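Local structure of TqaA (Penicillium aethiopicum, 5EJD) at residues D7-L12 with P66-L71; N14-V19 with D31-R36; I41-A46 with F57-I62. The protein probably serves as the T3 carrier domain of a nonribosomal peptide synthetase, holding substrates as thioesters on a 4'-phosphopantetheine arm. All coordinates share one frame; numbering follows the deposited sequence.

All three contacts lie within one small helical carrier domain. Interaction 1 and interaction 3 are buried, while interaction 2 is partly buried. Interactions 1 and 2 share helix 7-20: one joins it to helix 68-74, the other to the loop before helix 40-52. Backbone pairing of Pro66 with Phe33 and of Leu68 with Asp31 ties these two contacts together. Interaction 3 packs helix 40-52 on helix 59-64 next to the 4'-phosphopantetheine. The chemistry differs with place. Interaction 1 adds a water bridge to leucine packing, interaction 2 rests on an aromatic pair, and interaction 3 is almost wholly aliphatic. Phe33 and Leu71 each reach Ile62 and so connect the contacts.

Interaction 1. Residues D7-L12 with P66-L71; sequences DAEREL and PVLSEL
Glu9 OE2 takes a hydrogen bond from a water at 2.6 Å, and the same water donates to Ser69 O at 3.0 Å. The carboxylate is thus linked to helix 68-74 through one water. OE2 also lies 3.1 Å from Ser69 CB, a close approach without a hydrogen bond. The other carboxylate oxygen, OE1, accepts from Ser5 N, so both oxygens of this buried group have partners. Ser69 OG turns instead to Ala29 O, in a weak bond. The contact brings together the first and last helices of the four-helix carrier fold, 7-20 and 68-74. Leucines carry the apolar part of the contact. Leu12 CG is anti to the backbone N (chi1 -164°), which carries it toward helix 68-74. There its CD2 meets Leu68 CG at 3.8 Å and Leu71 CD2 also at 3.8 Å. The Leu12 and Leu71 side chains cross at about a right angle. Leu68 reaches back over helix 7-20, with CD2 3.7 Å from Glu9 O and 3.9 Å from Glu9 CB. Trp16 and Ile27 also touch the Leu68 side chain. Beyond Leu71, Ile62 of helix 59-64 continues the apolar core.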
loop_
_atom_site.group_PDB
_atom_site.type_symbol
_atom_site.label_atom_id
_atom_site.label_comp_id
_atom_site.label_asym_id
_atom_site.label_seq_id
_atom_site.Cartn_x
_atom_site.Cartn_y
_atom_site.Cartn_z
ATOM N N ASP B 7 19.386 -1.298 -28.530
ATOM C CA ASP B 7 18.994 -2.459 -27.725
ATOM C C ASP B 7 18.266 -2.078 -26.448
ATOM O O ASP B 7 17.407 -2.824 -25.979
ATOM C CB ASP B 7 20.224 -3.318 -27.358
ATOM C CG ASP B 7 20.697 -4.187 -28.522
ATOM O OD1 ASP B 7 19.935 -4.386 -29.505
ATOM O OD2 ASP B 7 21.846 -4.679 -28.466
ATOM N N ALA B 8 18.686 -0.968 -25.852
ATOM C CA ALA B 8 18.036 -0.423 -24.693
ATOM C C ALA B 8 16.575 0.005 -25.030
ATOM O O ALA B 8 15.673 -0.237 -24.235
ATOM C CB ALA B 8 18.825 0.761 -24.137
ATOM N N GLU B 9 16.363 0.617 -26.194
ATOM C CA GLU B 9 15.029 0.998 -26.611
ATOM C C GLU B 9 14.167 -0.232 -26.772
ATOM O O GLU B 9 13.019 -0.236 -26.355
ATOM C CB GLU B 9 15.044 1.849 -27.879
ATOM C CG GLU B 9 15.722 3.207 -27.704
ATOM C CD GLU B 9 15.566 4.155 -28.912
ATOM O OE1 GLU B 9 15.199 3.716 -30.030
ATOM O OE2 GLU B 9 15.870 5.360 -28.745
ATOM N N ARG B 10 14.703 -1.300 -27.328
ATOM C CA ARG B 10 13.916 -2.511 -27.488
ATOM C C ARG B 10 13.534 -3.119 -26.166
ATOM O O ARG B 10 12.412 -3.597 -26.018
ATOM C CB ARG B 10 14.650 -3.572 -28.340
ATOM C CG ARG B 10 14.705 -3.230 -29.823
ATOM C CD ARG B 10 15.517 -4.198 -30.673
ATOM N NE ARG B 10 16.009 -3.405 -31.796
ATOM C CZ ARG B 10 17.240 -2.915 -31.923
ATOM N NH1 ARG B 10 18.187 -3.187 -31.036
ATOM N NH2 ARG B 10 17.525 -2.166 -32.973
ATOM N N GLU B 11 14.492 -3.221 -25.255
ATOM C CA GLU B 11 14.223 -3.901 -23.995
ATOM C C GLU B 11 13.195 -3.073 -23.211
ATOM O O GLU B 11 12.274 -3.611 -22.614
ATOM C CB GLU B 11 15.470 -4.271 -23.133
ATOM C CG GLU B 11 15.594 -5.786 -22.911
ATOM C CD GLU B 11 14.387 -6.560 -22.313
ATOM O OE1 GLU B 11 13.383 -6.052 -21.735
ATOM O OE2 GLU B 11 14.480 -7.794 -22.417
ATOM N N LEU B 12 13.346 -1.763 -23.263
ATOM C CA LEU B 12 12.421 -0.865 -22.594
ATOM C C LEU B 12 10.993 -0.909 -23.152
ATOM O O LEU B 12 10.026 -0.859 -22.404
ATOM C CB LEU B 12 12.972 0.542 -22.693
ATOM C CG LEU B 12 12.376 1.542 -21.760
ATOM C CD1 LEU B 12 12.548 1.089 -20.311
ATOM C CD2 LEU B 12 13.071 2.884 -22.021
ATOM N N PRO B 66 10.172 11.110 -19.612
ATOM C CA PRO B 66 8.965 10.333 -19.923
ATOM C C PRO B 66 8.944 9.710 -21.321
ATOM O O PRO B 66 8.137 8.814 -21.568
ATOM C CB PRO B 66 7.847 11.369 -19.798
ATOM C CG PRO B 66 8.508 12.668 -20.110
ATOM C CD PRO B 66 9.903 12.557 -19.564
ATOM N N VAL B 67 9.807 10.176 -22.217
ATOM C CA VAL B 67 9.815 9.684 -23.587
ATOM C C VAL B 67 10.754 8.502 -23.674
ATOM O O VAL B 67 11.874 8.542 -23.135
ATOM C CB VAL B 67 10.222 10.803 -24.573
ATOM C CG1 VAL B 67 10.500 10.236 -25.959
ATOM C CG2 VAL B 67 9.122 11.842 -24.661
ATOM N N LEU B 68 10.335 7.457 -24.383
ATOM C CA LEU B 68 11.074 6.192 -24.362
ATOM C C LEU B 68 12.540 6.338 -24.733
ATOM O O LEU B 68 13.415 5.870 -24.003
ATOM C CB LEU B 68 10.425 5.171 -25.259
ATOM C CG LEU B 68 10.841 3.716 -25.029
ATOM C CD1 LEU B 68 9.730 2.795 -25.469
ATOM C CD2 LEU B 68 12.088 3.345 -25.782
ATOM N N SER B 69 12.814 6.976 -25.857
ATOM C CA SER B 69 14.183 7.114 -26.332
ATOM C C SER B 69 15.042 7.846 -25.317
ATOM O O SER B 69 16.196 7.475 -25.131
ATOM C CB SER B 69 14.228 7.834 -27.696
ATOM O OG SER B 69 13.702 9.141 -27.594
ATOM N N GLU B 70 14.505 8.891 -24.690
ATOM C CA GLU B 70 15.241 9.631 -23.654
ATOM C C GLU B 70 15.495 8.828 -22.395
ATOM O O GLU B 70 16.573 8.884 -21.827
ATOM C CB GLU B 70 14.517 10.871 -23.278
ATOM C CG GLU B 70 14.503 11.988 -24.305
ATOM C CD GLU B 70 13.878 13.238 -23.576
ATOM O OE1 GLU B 70 12.835 13.127 -22.850
ATOM O OE2 GLU B 70 14.448 14.344 -23.571
ATOM N N LEU B 71 14.529 8.008 -22.008
ATOM C CA LEU B 71 14.709 7.151 -20.861
ATOM C C LEU B 71 15.753 6.070 -21.132
ATOM O O LEU B 71 16.501 5.673 -20.231
ATOM C CB LEU B 71 13.369 6.506 -20.435
ATOM C CG LEU B 71 13.388 5.532 -19.250
ATOM C CD1 LEU B 71 13.882 6.203 -17.980
ATOM C CD2 LEU B 71 12.020 4.962 -19.030
HETATM O O HOH W 1 17.773 5.749 -26.979
#

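Interaction 2. Residues N14-V19 with D31-R36; sequences NIWATV and DNFFFR
Trp16 and Phe33 form a T-shaped (edge-to-face) pair that joins helix 7-20 to the long loop leading to helix 40-52. This loop is a feature of the four-helix carrier fold, and Phe33 sits in it about 8 Å from Ser40, side chain to side chain. The tight part of the contact is the indole. The edge of Phe33 points at its face, with the ring planes at 71° and the Phe33 centroid 5.0 Å from that of the five-membered ring. Phe33 CD2 stands over the middle of the indole and lies 3.6 Å from Trp16 CE2. Phe33 CG is anti to the backbone N (chi1 -171°), which brings the ring to this face of the indole. Phe33 CB adds a CH-pi contact, 4.1 Å from the centroid of the Trp16 six-membered ring. At the indole edge, near its plane, Asp31 O comes within 3.5 Å of Trp16 CH2. That oxygen is also paired with the backbone of Leu68.

Packing is looser toward Val19, whose CG1 approaches Phe33 CZ only at 4.4 Å. The polar groups of residues 31-36 are bound mainly to their own loop. Arg36 NH2 makes a salt bridge to Asp31 OD2, a weak hydrogen bond by its angle. Ser28 N also donates to that oxygen, and Thr26 OG1 pairs with Arg36 NH1. On the helix, Asn14 O accepts from both Thr18 OG1 and Thr18 N. An Asx motif at Asn32 holds the turn. Phe35 N donates to Asn32 OD1 over 3.0 Å at a fairly straight 164°, from above the plane of the amide carbonyl.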
loop_
_atom_site.group_PDB
_atom_site.type_symbol
_atom_site.label_atom_id
_atom_site.label_comp_id
_atom_site.label_asym_id
_atom_site.label_seq_id
_atom_site.Cartn_x
_atom_site.Cartn_y
_atom_site.Cartn_z
ATOM N N ASN B 14 9.599 -3.522 -24.542
ATOM C CA ASN B 14 9.035 -4.732 -24.034
ATOM C C ASN B 14 8.532 -4.568 -22.608
ATOM O O ASN B 14 7.516 -5.132 -22.217
ATOM C CB ASN B 14 10.049 -5.828 -24.156
ATOM C CG ASN B 14 9.482 -7.187 -23.825
ATOM O OD1 ASN B 14 8.379 -7.541 -24.255
ATOM N ND2 ASN B 14 10.221 -7.955 -23.039
ATOM N N ILE B 15 9.281 -3.847 -21.815
ATOM C CA ILE B 15 8.878 -3.593 -20.447
ATOM C C ILE B 15 7.579 -2.761 -20.420
ATOM O O ILE B 15 6.664 -3.066 -19.659
ATOM C CB ILE B 15 10.000 -2.865 -19.694
ATOM C CG1 ILE B 15 11.114 -3.860 -19.392
ATOM C CG2 ILE B 15 9.491 -2.244 -18.404
ATOM C CD1 ILE B 15 12.370 -3.188 -18.925
ATOM N N TRP B 16 7.514 -1.717 -21.233
ATOM C CA TRP B 16 6.308 -0.903 -21.268
ATOM C C TRP B 16 5.127 -1.729 -21.732
ATOM O O TRP B 16 4.015 -1.576 -21.247
ATOM C CB TRP B 16 6.501 0.257 -22.217
ATOM C CG TRP B 16 7.350 1.343 -21.696
ATOM C CD1 TRP B 16 8.309 1.256 -20.753
ATOM C CD2 TRP B 16 7.362 2.695 -22.154
ATOM N NE1 TRP B 16 8.928 2.483 -20.585
ATOM C CE2 TRP B 16 8.347 3.380 -21.432
ATOM C CE3 TRP B 16 6.590 3.400 -23.071
ATOM C CZ2 TRP B 16 8.587 4.714 -21.601
ATOM C CZ3 TRP B 16 6.845 4.742 -23.257
ATOM C CH2 TRP B 16 7.836 5.382 -22.534
ATOM N N ALA B 17 5.363 -2.599 -22.701
ATOM C CA ALA B 17 4.295 -3.448 -23.201
ATOM C C ALA B 17 3.697 -4.326 -22.096
ATOM O O ALA B 17 2.493 -4.427 -21.980
ATOM C CB ALA B 17 4.777 -4.309 -24.354
ATOM N N THR B 18 4.538 -4.932 -21.277
ATOM C CA THR B 18 4.048 -5.796 -20.215
ATOM C C THR B 18 3.339 -4.970 -19.137
ATOM O O THR B 18 2.278 -5.338 -18.675
ATOM C CB THR B 18 5.250 -6.494 -19.536
ATOM O OG1 THR B 18 6.071 -7.142 -20.506
ATOM C CG2 THR B 18 4.838 -7.483 -18.486
ATOM N N VAL B 19 3.914 -3.838 -18.781
ATOM C CA VAL B 19 3.435 -3.089 -17.638
ATOM C C VAL B 19 2.148 -2.352 -17.977
ATOM O O VAL B 19 1.301 -2.175 -17.139
ATOM C CB VAL B 19 4.560 -2.139 -17.160
ATOM C CG1 VAL B 19 4.047 -0.893 -16.496
ATOM C CG2 VAL B 19 5.491 -2.883 -16.210
ATOM N N ASP B 31 7.194 7.655 -27.948
ATOM C CA ASP B 31 6.095 7.487 -27.011
ATOM C C ASP B 31 6.420 7.962 -25.578
ATOM O O ASP B 31 7.524 7.789 -25.058
ATOM C CB ASP B 31 5.645 6.039 -26.939
ATOM C CG ASP B 31 4.652 5.674 -28.013
ATOM O OD1 ASP B 31 3.907 6.554 -28.483
ATOM O OD2 ASP B 31 4.581 4.471 -28.366
ATOM N N ASN B 32 5.412 8.588 -24.985
ATOM C CA ASN B 32 5.465 9.102 -23.643
ATOM C C ASN B 32 4.746 8.138 -22.689
ATOM O O ASN B 32 3.560 7.831 -22.864
ATOM C CB ASN B 32 4.795 10.475 -23.638
ATOM C CG ASN B 32 4.774 11.094 -22.280
ATOM O OD1 ASN B 32 4.228 10.517 -21.316
ATOM N ND2 ASN B 32 5.424 12.229 -22.147
ATOM N N PHE B 33 5.450 7.716 -21.653
ATOM C CA PHE B 33 4.929 6.740 -20.705
ATOM C C PHE B 33 3.554 7.112 -20.134
ATOM O O PHE B 33 2.673 6.276 -20.028
ATOM C CB PHE B 33 5.935 6.569 -19.558
ATOM C CG PHE B 33 5.615 5.424 -18.603
ATOM C CD1 PHE B 33 5.093 5.690 -17.353
ATOM C CD2 PHE B 33 5.911 4.136 -18.929
ATOM C CE1 PHE B 33 4.815 4.686 -16.466
ATOM C CE2 PHE B 33 5.634 3.107 -18.048
ATOM C CZ PHE B 33 5.080 3.385 -16.809
ATOM N N PHE B 34 3.386 8.367 -19.754
ATOM C CA PHE B 34 2.150 8.823 -19.127
ATOM C C PHE B 34 1.028 9.008 -20.149
ATOM O O PHE B 34 -0.110 8.615 -19.889
ATOM C CB PHE B 34 2.406 10.099 -18.312
ATOM C CG PHE B 34 3.423 9.888 -17.216
ATOM C CD1 PHE B 34 3.041 9.344 -16.005
ATOM C CD2 PHE B 34 4.747 10.164 -17.412
ATOM C CE1 PHE B 34 3.961 9.130 -14.994
ATOM C CE2 PHE B 34 5.678 9.954 -16.390
ATOM C CZ PHE B 34 5.287 9.440 -15.177
ATOM N N PHE B 35 1.355 9.501 -21.340
ATOM C CA PHE B 35 0.359 9.581 -22.377
ATOM C C PHE B 35 -0.163 8.201 -22.802
ATOM O O PHE B 35 -1.321 8.108 -23.192
ATOM C CB PHE B 35 0.884 10.364 -23.553
ATOM C CG PHE B 35 -0.156 10.658 -24.621
ATOM C CD1 PHE B 35 -1.088 11.691 -24.442
ATOM C CD2 PHE B 35 -0.179 9.921 -25.845
ATOM C CE1 PHE B 35 -2.015 11.967 -25.436
ATOM C CE2 PHE B 35 -1.118 10.201 -26.842
ATOM C CZ PHE B 35 -2.031 11.221 -26.638
ATOM N N ARG B 36 0.658 7.144 -22.741
ATOM C CA ARG B 36 0.161 5.817 -23.038
ATOM C C ARG B 36 -0.598 5.182 -21.860
ATOM O O ARG B 36 -1.007 4.032 -21.954
ATOM C CB ARG B 36 1.278 4.883 -23.501
ATOM C CG ARG B 36 2.009 5.274 -24.804
ATOM C CD ARG B 36 1.107 5.369 -26.027
ATOM N NE ARG B 36 0.411 4.126 -26.333
ATOM C CZ ARG B 36 0.874 3.183 -27.148
ATOM N NH1 ARG B 36 0.168 2.071 -27.326
ATOM N NH2 ARG B 36 2.045 3.325 -27.754
#

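Interaction 3. Residues I41-A46 with F57-I62; sequences IDAMKA and FGVADI. With PNS (4'-phosphopantetheine), chain R.
The ring of Phe57 leans on the backbone of helix 40-52, with CZ 3.7 Å from Ala46 O. The carbonyl meets the ring obliquely. Leu12 of helix 7-20 and Ala75 also touch this side chain. With Phe57 CG between the backbone N and the carbonyl carbon (chi1 54°), the ring lies beside Ala46. The rest of the contact is aliphatic. Ala43 CB touches two side chains of helix 59-64, at 3.9 Å from Val59 CG1 and 3.8 Å from Ile62 CD1. The small Ala43 is consistent with the close approach here: its CA is 5.5 Å from Val59 CA. The second Val59 branch, CG2, lies 3.6 Å from Met44 CA. Ile62 CD1 rests against Ala43 O and extends to Ala46 CB. Gly58 is at the N-cap position of helix 59-64, and its N donates to Asp61 OD2 at 2.7 Å, nearly straight at 172°. At the start of helix 40-52, turned away from 57-62, Ile41 CD1 lies 3.6 Å from C38 of 4'-phosphopantetheine. A polar side chain of another protein chain is hydrogen-bonded to Val59 N. Such packing of two helices beside the modified Ser40 is typical of the phosphopantetheine attachment site of carrier domains.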
loop_
_atom_site.group_PDB
_atom_site.type_symbol
_atom_site.label_atom_id
_atom_site.label_comp_id
_atom_site.label_asym_id
_atom_site.label_seq_id
_atom_site.Cartn_x
_atom_site.Cartn_y
_atom_site.Cartn_z
ATOM N N ILE B 41 2.646 3.898 -10.055
ATOM C CA ILE B 41 2.771 2.499 -9.721
ATOM C C ILE B 41 3.240 1.657 -10.891
ATOM O O ILE B 41 4.080 0.777 -10.712
ATOM C CB ILE B 41 1.503 1.986 -9.046
ATOM C CG1 ILE B 41 1.550 2.572 -7.650
ATOM C CG2 ILE B 41 1.486 0.469 -9.002
ATOM C CD1 ILE B 41 0.588 2.040 -6.661
ATOM N N ASP B 42 2.778 1.985 -12.083
ATOM C CA ASP B 42 3.307 1.361 -13.279
ATOM C C ASP B 42 4.770 1.644 -13.418
ATOM O O ASP B 42 5.556 0.800 -13.890
ATOM C CB ASP B 42 2.551 1.865 -14.522
ATOM C CG ASP B 42 1.039 1.609 -14.433
ATOM O OD1 ASP B 42 0.638 0.450 -14.156
ATOM O OD2 ASP B 42 0.242 2.559 -14.623
ATOM N N ALA B 43 5.154 2.859 -13.064
ATOM C CA ALA B 43 6.573 3.274 -13.181
ATOM C C ALA B 43 7.423 2.461 -12.232
ATOM O O ALA B 43 8.502 2.011 -12.580
ATOM C CB ALA B 43 6.714 4.756 -12.888
ATOM N N MET B 44 6.911 2.248 -11.041
ATOM C CA MET B 44 7.597 1.387 -10.070
ATOM C C MET B 44 7.797 -0.026 -10.646
ATOM O O MET B 44 8.907 -0.542 -10.603
ATOM C CB MET B 44 6.864 1.392 -8.721
ATOM C CG MET B 44 6.084 0.196 -8.183
ATOM S SD MET B 44 7.128 -0.964 -7.525
ATOM C CE MET B 44 6.786 -2.377 -8.383
ATOM N N LYS B 45 6.766 -0.605 -11.246
ATOM C CA LYS B 45 6.902 -1.927 -11.855
ATOM C C LYS B 45 7.861 -1.955 -13.046
ATOM O O LYS B 45 8.661 -2.872 -13.170
ATOM C CB LYS B 45 5.563 -2.476 -12.283
ATOM C CG LYS B 45 4.592 -2.539 -11.132
ATOM C CD LYS B 45 3.427 -3.482 -11.382
ATOM C CE LYS B 45 2.104 -2.744 -11.353
ATOM N NZ LYS B 45 1.071 -3.532 -10.636
ATOM N N ALA B 46 7.839 -0.905 -13.840
ATOM C CA ALA B 46 8.724 -0.798 -14.987
ATOM C C ALA B 46 10.164 -0.778 -14.513
ATOM O O ALA B 46 11.011 -1.467 -15.042
ATOM C CB ALA B 46 8.429 0.451 -15.801
ATOM N N PHE B 57 17.170 2.090 -13.845
ATOM C CA PHE B 57 16.571 3.391 -13.736
ATOM C C PHE B 57 15.544 3.301 -12.657
ATOM O O PHE B 57 14.955 2.241 -12.418
ATOM C CB PHE B 57 15.936 3.833 -15.059
ATOM C CG PHE B 57 14.952 2.862 -15.620
ATOM C CD1 PHE B 57 13.595 2.982 -15.361
ATOM C CD2 PHE B 57 15.377 1.823 -16.416
ATOM C CE1 PHE B 57 12.691 2.066 -15.876
ATOM C CE2 PHE B 57 14.479 0.920 -16.939
ATOM C CZ PHE B 57 13.135 1.036 -16.665
ATOM N N GLY B 58 15.269 4.432 -12.031
ATOM C CA GLY B 58 14.238 4.481 -10.998
ATOM C C GLY B 58 13.018 5.225 -11.462
ATOM O O GLY B 58 12.940 5.711 -12.598
ATOM N N VAL B 59 12.042 5.299 -10.573
ATOM C CA VAL B 59 10.800 5.967 -10.896
ATOM C C VAL B 59 11.043 7.442 -11.253
ATOM O O VAL B 59 10.355 7.992 -12.101
ATOM C CB VAL B 59 9.804 5.842 -9.747
ATOM C CG1 VAL B 59 8.534 6.621 -10.023
ATOM C CG2 VAL B 59 9.465 4.389 -9.502
ATOM N N ALA B 60 11.972 8.093 -10.579
ATOM C CA ALA B 60 12.221 9.521 -10.833
ATOM C C ALA B 60 12.688 9.744 -12.279
ATOM O O ALA B 60 12.315 10.720 -12.923
ATOM C CB ALA B 60 13.228 10.074 -9.849
ATOM N N ASP B 61 13.477 8.812 -12.785
ATOM C CA ASP B 61 13.982 8.888 -14.151
ATOM C C ASP B 61 12.842 8.866 -15.142
ATOM O O ASP B 61 12.895 9.550 -16.145
ATOM C CB ASP B 61 14.955 7.740 -14.422
ATOM C CG ASP B 61 16.193 7.741 -13.477
ATOM O OD1 ASP B 61 16.801 8.817 -13.300
ATOM O OD2 ASP B 61 16.540 6.664 -12.906
ATOM N N ILE B 62 11.785 8.117 -14.847
ATOM C CA ILE B 62 10.634 8.051 -15.711
ATOM C C ILE B 62 9.839 9.356 -15.669
ATOM O O ILE B 62 9.357 9.822 -16.691
ATOM C CB ILE B 62 9.741 6.884 -15.354
ATOM C CG1 ILE B 62 10.518 5.573 -15.515
ATOM C CG2 ILE B 62 8.491 6.847 -16.214
ATOM C CD1 ILE B 62 9.806 4.330 -15.036
HETATM O O23 PNS R . 0.630 8.380 -10.176
HETATM P P24 PNS R . 1.546 8.898 -9.094
HETATM O O26 PNS R . 1.856 10.343 -9.139
HETATM O O27 PNS R . 1.242 8.223 -7.642
HETATM C C28 PNS R . 1.710 8.617 -6.366
HETATM C C29 PNS R . 1.267 7.672 -5.156
HETATM C C30 PNS R . -0.121 8.224 -5.180
HETATM C C31 PNS R . 2.346 8.329 -4.277
HETATM C C32 PNS R . 1.511 6.241 -5.726
HETATM O O33 PNS R . 2.901 6.156 -6.234
HETATM C C34 PNS R . 1.488 5.326 -4.517
HETATM O O35 PNS R . 2.515 5.132 -3.855
HETATM N N36 PNS R . 0.575 4.717 -3.832
HETATM C C37 PNS R . -0.804 4.559 -3.933
HETATM C C38 PNS R . -1.190 3.114 -3.671
HETATM C C39 PNS R . -1.384 2.669 -2.246
HETATM O O40 PNS R . -0.411 2.477 -1.568
HETATM N N41 PNS R . -2.636 2.419 -1.866
HETATM C C42 PNS R . -3.016 1.984 -0.547
HETATM C C43 PNS R . -2.492 0.624 -0.217
HETATM S S44 PNS R . -3.733 -0.329 0.685
#